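Local structure of endo-1,4-beta-xylanase (Pseudoalteromonas haloplanktis, 1H12) at residues R18-A21 / Q22-G25; V350-L353 / A354-N357. The protein hydrolyses internal beta-1,4 linkages of xylan as a cold-adapted glycoside hydrolase of family 8, a family that also includes cellulases. All coordinates share one frame; numbering follows the deposited sequence.

Contact 1. Residues R18-A21 / Q22-G25; sequences RNLA and QEMG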
loop_
_atom_site.group_PDB
_atom_site.type_symbol
_atom_site.label_atom_id
_atom_site.label_comp_id
_atom_site.label_asym_id
_atom_site.label_seq_id
_atom_site.Cartn_x
_atom_site.Cartn_y
_atom_site.Cartn_z
ATOM N N ARG A 18 -1.643 17.323 7.846
ATOM C CA ARG A 18 -2.887 17.201 8.566
ATOM C C ARG A 18 -2.789 16.090 9.571
ATOM O O ARG A 18 -2.091 15.075 9.375
ATOM C CB ARG A 18 -4.044 16.886 7.631
ATOM C CG ARG A 18 -4.361 17.980 6.655
ATOM C CD ARG A 18 -5.427 17.608 5.630
ATOM N NE ARG A 18 -6.707 17.326 6.267
ATOM C CZ ARG A 18 -7.797 16.971 5.594
ATOM N NH1 ARG A 18 -7.716 16.769 4.289
ATOM N NH2 ARG A 18 -8.946 16.793 6.205
ATOM N N ASN A 19 -3.522 16.268 10.666
ATOM C CA ASN A 19 -3.794 15.244 11.665
ATOM C C ASN A 19 -5.281 15.019 11.664
ATOM O O ASN A 19 -6.047 15.726 12.338
ATOM C CB ASN A 19 -3.274 15.693 13.043
ATOM C CG ASN A 19 -3.420 14.629 14.114
ATOM O OD1 ASN A 19 -4.253 13.734 14.025
ATOM N ND2 ASN A 19 -2.586 14.736 15.172
ATOM N N LEU A 20 -5.731 14.083 10.835
ATOM C CA LEU A 20 -7.151 13.829 10.633
ATOM C C LEU A 20 -7.838 13.454 11.921
ATOM O O LEU A 20 -8.952 13.934 12.205
ATOM C CB LEU A 20 -7.375 12.790 9.545
ATOM C CG LEU A 20 -8.805 12.433 9.272
ATOM C CD1 LEU A 20 -9.637 13.597 8.776
ATOM C CD2 LEU A 20 -8.856 11.323 8.179
ATOM N N ALA A 21 -7.218 12.626 12.739
ATOM C CA ALA A 21 -7.803 12.241 13.996
ATOM C C ALA A 21 -8.046 13.448 14.903
ATOM O O ALA A 21 -9.074 13.506 15.586
ATOM C CB ALA A 21 -6.946 11.208 14.701
ATOM N N GLN A 22 -7.121 14.388 14.885
ATOM C CA GLN A 22 -7.292 15.617 15.678
ATOM C C GLN A 22 -8.425 16.448 15.124
ATOM O O GLN A 22 -9.233 17.006 15.891
ATOM C CB GLN A 22 -5.989 16.402 15.675
ATOM C CG GLN A 22 -5.991 17.613 16.547
ATOM C CD GLN A 22 -4.570 18.225 16.515
ATOM O OE1 GLN A 22 -4.087 18.698 15.487
ATOM N NE2 GLN A 22 -3.874 18.107 17.614
ATOM N N GLU A 23 -8.505 16.589 13.803
ATOM C CA GLU A 23 -9.636 17.274 13.195
ATOM C C GLU A 23 -10.955 16.674 13.642
ATOM O O GLU A 23 -11.953 17.411 13.856
ATOM C CB GLU A 23 -9.555 17.225 11.653
ATOM C CG GLU A 23 -8.368 17.955 11.071
ATOM C CD GLU A 23 -8.288 17.904 9.561
ATOM O OE1 GLU A 23 -9.320 17.574 8.912
ATOM O OE2 GLU A 23 -7.176 18.212 9.013
ATOM N N MET A 24 -10.992 15.369 13.823
ATOM C CA MET A 24 -12.186 14.639 14.166
ATOM C C MET A 24 -12.411 14.635 15.686
ATOM O O MET A 24 -13.289 13.956 16.155
ATOM C CB MET A 24 -12.094 13.192 13.636
ATOM C CG MET A 24 -12.050 13.142 12.116
ATOM S SD MET A 24 -13.438 13.983 11.301
ATOM C CE MET A 24 -14.684 13.025 11.683
ATOM N N GLY A 25 -11.608 15.358 16.417
ATOM C CA GLY A 25 -11.836 15.536 17.870
ATOM C C GLY A 25 -11.358 14.436 18.750
ATOM O O GLY A 25 -11.756 14.345 19.942
HETATM O O HOH W 1 -5.083 18.711 10.636
#

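Contact 2. Residues V350-L353 / A354-N357; sequences VALL and ASTN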
loop_
_atom_site.group_PDB
_atom_site.type_symbol
_atom_site.label_atom_id
_atom_site.label_comp_id
_atom_site.label_asym_id
_atom_site.label_seq_id
_atom_site.Cartn_x
_atom_site.Cartn_y
_atom_site.Cartn_z
ATOM N N VAL A 350 -8.353 6.637 5.312
ATOM C CA VAL A 350 -7.307 7.417 4.696
ATOM C C VAL A 350 -7.824 8.200 3.512
ATOM O O VAL A 350 -7.398 9.336 3.247
ATOM C CB VAL A 350 -6.105 6.547 4.301
ATOM C CG1 VAL A 350 -5.043 7.333 3.622
ATOM C CG2 VAL A 350 -5.578 5.809 5.515
ATOM N N ALA A 351 -8.762 7.606 2.776
ATOM C CA ALA A 351 -9.369 8.265 1.644
ATOM C C ALA A 351 -9.994 9.607 1.986
ATOM O O ALA A 351 -10.121 10.479 1.132
ATOM C CB ALA A 351 -10.450 7.381 1.027
ATOM N N LEU A 352 -10.391 9.760 3.253
ATOM C CA LEU A 352 -10.992 11.020 3.718
ATOM C C LEU A 352 -10.124 12.219 3.564
ATOM O O LEU A 352 -10.634 13.351 3.563
ATOM C CB LEU A 352 -11.466 10.879 5.161
ATOM C CG LEU A 352 -12.523 9.814 5.392
ATOM C CD1 LEU A 352 -12.751 9.703 6.897
ATOM C CD2 LEU A 352 -13.817 10.154 4.628
ATOM N N LEU A 353 -8.817 12.054 3.407
ATOM C CA LEU A 353 -7.920 13.172 3.125
ATOM C C LEU A 353 -8.207 13.838 1.783
ATOM O O LEU A 353 -7.702 14.923 1.527
ATOM C CB LEU A 353 -6.478 12.715 3.256
ATOM C CG LEU A 353 -6.049 12.305 4.649
ATOM C CD1 LEU A 353 -4.803 11.447 4.646
ATOM C CD2 LEU A 353 -5.813 13.561 5.525
ATOM N N ALA A 354 -9.008 13.205 0.937
ATOM C CA ALA A 354 -9.488 13.791 -0.310
ATOM C C ALA A 354 -10.993 14.054 -0.287
ATOM O O ALA A 354 -11.507 14.545 -1.299
ATOM C CB ALA A 354 -9.157 12.909 -1.515
ATOM N N SER A 355 -11.682 13.747 0.794
ATOM C CA SER A 355 -13.168 13.895 0.876
ATOM C C SER A 355 -13.545 15.353 1.164
ATOM O O SER A 355 -12.836 16.074 1.857
ATOM C CB SER A 355 -13.705 13.042 2.055
ATOM O OG SER A 355 -15.164 13.280 2.228
ATOM N N THR A 356 -14.716 15.727 0.644
ATOM C CA THR A 356 -15.287 17.057 0.947
ATOM C C THR A 356 -16.592 16.992 1.671
ATOM O O THR A 356 -17.286 18.009 1.752
ATOM C CB THR A 356 -15.402 17.893 -0.344
ATOM O OG1 THR A 356 -16.274 17.250 -1.275
ATOM C CG2 THR A 356 -14.128 18.114 -1.018
ATOM N N ASN A 357 -16.948 15.826 2.204
ATOM C CA ASN A 357 -18.225 15.589 2.836
ATOM C C ASN A 357 -18.032 15.266 4.316
ATOM O O ASN A 357 -17.626 14.180 4.685
ATOM C CB ASN A 357 -18.958 14.472 2.093
ATOM C CG ASN A 357 -20.357 14.228 2.584
ATOM O OD1 ASN A 357 -20.681 14.225 3.791
ATOM N ND2 ASN A 357 -21.243 13.967 1.608
#

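Contact 1. Residues R18-A21 / Q22-G25
Arg18 and Glu23 are joined by a two-pronged salt bridge alongside a single-turn helix, residues 20-23, which Asn19 caps at its start and a Schellman motif ends at Gly25. The guanidinium meets the carboxylate side-on: NH2 of Arg18 lies 2.8 Å from OE1 of Glu23, and Arg18 NE is 2.9 Å from OE2. Their planes are only 7° apart, and both oxygens are approached on the syn side, so the two bonds together fix the rotation of the acid. A bend in the arginine chain at chi3 (63°) turns NE and NH2 toward it. The carboxylate has further partners: OE1 also accepts from the backbone N of Asn3, and a water 2.7 Å from Glu23 OE2 bridges to Asn19 N.

The packed side of the turn belongs to Leu20 and Ala21, both buried, which rest with Met24 on Phe365 of helix 358-369; Trp369 adds to the cover over Ala21. Leu20 and Met24 run side by side, with CD1 of the leucine 4.1 Å from CG of the methionine. Gln22 and Gly25, by contrast, are exposed. Gln22 extends its chain on the solvent side, its amide stacked at an angle on that of Asn19, although it is Gln22 CB that comes nearest, 3.5 Å from Asn19 CG.

At the closing end Gly25 adopts the positive phi of a C-prime residue, and its N returns to Gln22 O. At the opening end Asn19 O receives Glu23 N at 3.0 Å. With CG anti to its own backbone N (chi1 -175°), the asparagine folds back over the first turn, and its OD1 accepts from Gln22 N at 3.1 Å, the donor standing well above the amide carbonyl plane.

Contact 2. Residues V350-L353 / A354-N357
Ser355 OG is held from several directions just after the 3-10 turn that follows helix 342-351, beside Leu352. The backbone N of Asn357 donates to it at 3.1 Å and almost straight, with an angle of 170° at the hydrogen. Two weak hydrogen bonds link the same oxygen to the side chains of Gln360 and Asn307, so this buried hydroxyl is satisfied within the protein. Its placement follows from a first torsion of 175°, which sets OG anti to the serine's own N, beside the carbonyl carbon and facing the next peptides.

Before that, the helix tightens into a 3-10 turn. Ala354 N bonds to Ala351 O at 3.0 Å, and Ser355 N bonds to Leu352 O over an equal length of 3.0 Å. Both bonds run to the residue three positions back, the spacing that marks a 3-10 turn.

CD2 of Leu352 reaches CB of Ser355 at 3.9 Å and passes 4.2 Å from its OG, so the leucine branch lies against the serine side chain. From the other direction, Ser355 CB sits 3.4 Å from Leu352 O, the oxygen that its own N bonds. Ala354 CB comes within 3.7 Å of Ala351 O. Around the turn, Leu352 leans on Phe365 and Ala361 of helix 358-369 and on Leu310 of helix 300-318, Ala354 is set against Ala293, His302 and Val306, and Leu353 touches His294 of helix 283-296.

The ST turn then leads into Asn357, the N-cap of the following helix, whose OD1 accepts from Gln360 N. A 3-10 exit, an ST turn at Ser355 and an asparagine cap thus make up the compact link between two consecutive helices of the (alpha/alpha)6 barrel characteristic of family 8.

How the contacts relate
Contact 1 and contact 2 are far apart in sequence, but their centres lie about 12 Å apart and the two touch directly. Arg18 NH1 packs 3.3 Å from Leu353 O, and Leu20 CD2 approaches Leu352 CB at 4.0 Å. Two residues tie them further: Phe365 of helix 358-369 is a shared neighbour of both contacts, while His294 bonds to Arg18 N and touches Leu353. The N-terminal turn thereby packs against the 3-10 exit of a barrel helix. That helix, 342-351, starts at Glu342, which with Gln327, Gly341, Tyr378 and Asn382 lines the xylose pocket; residues 350-357 contain its last turn and the link beyond.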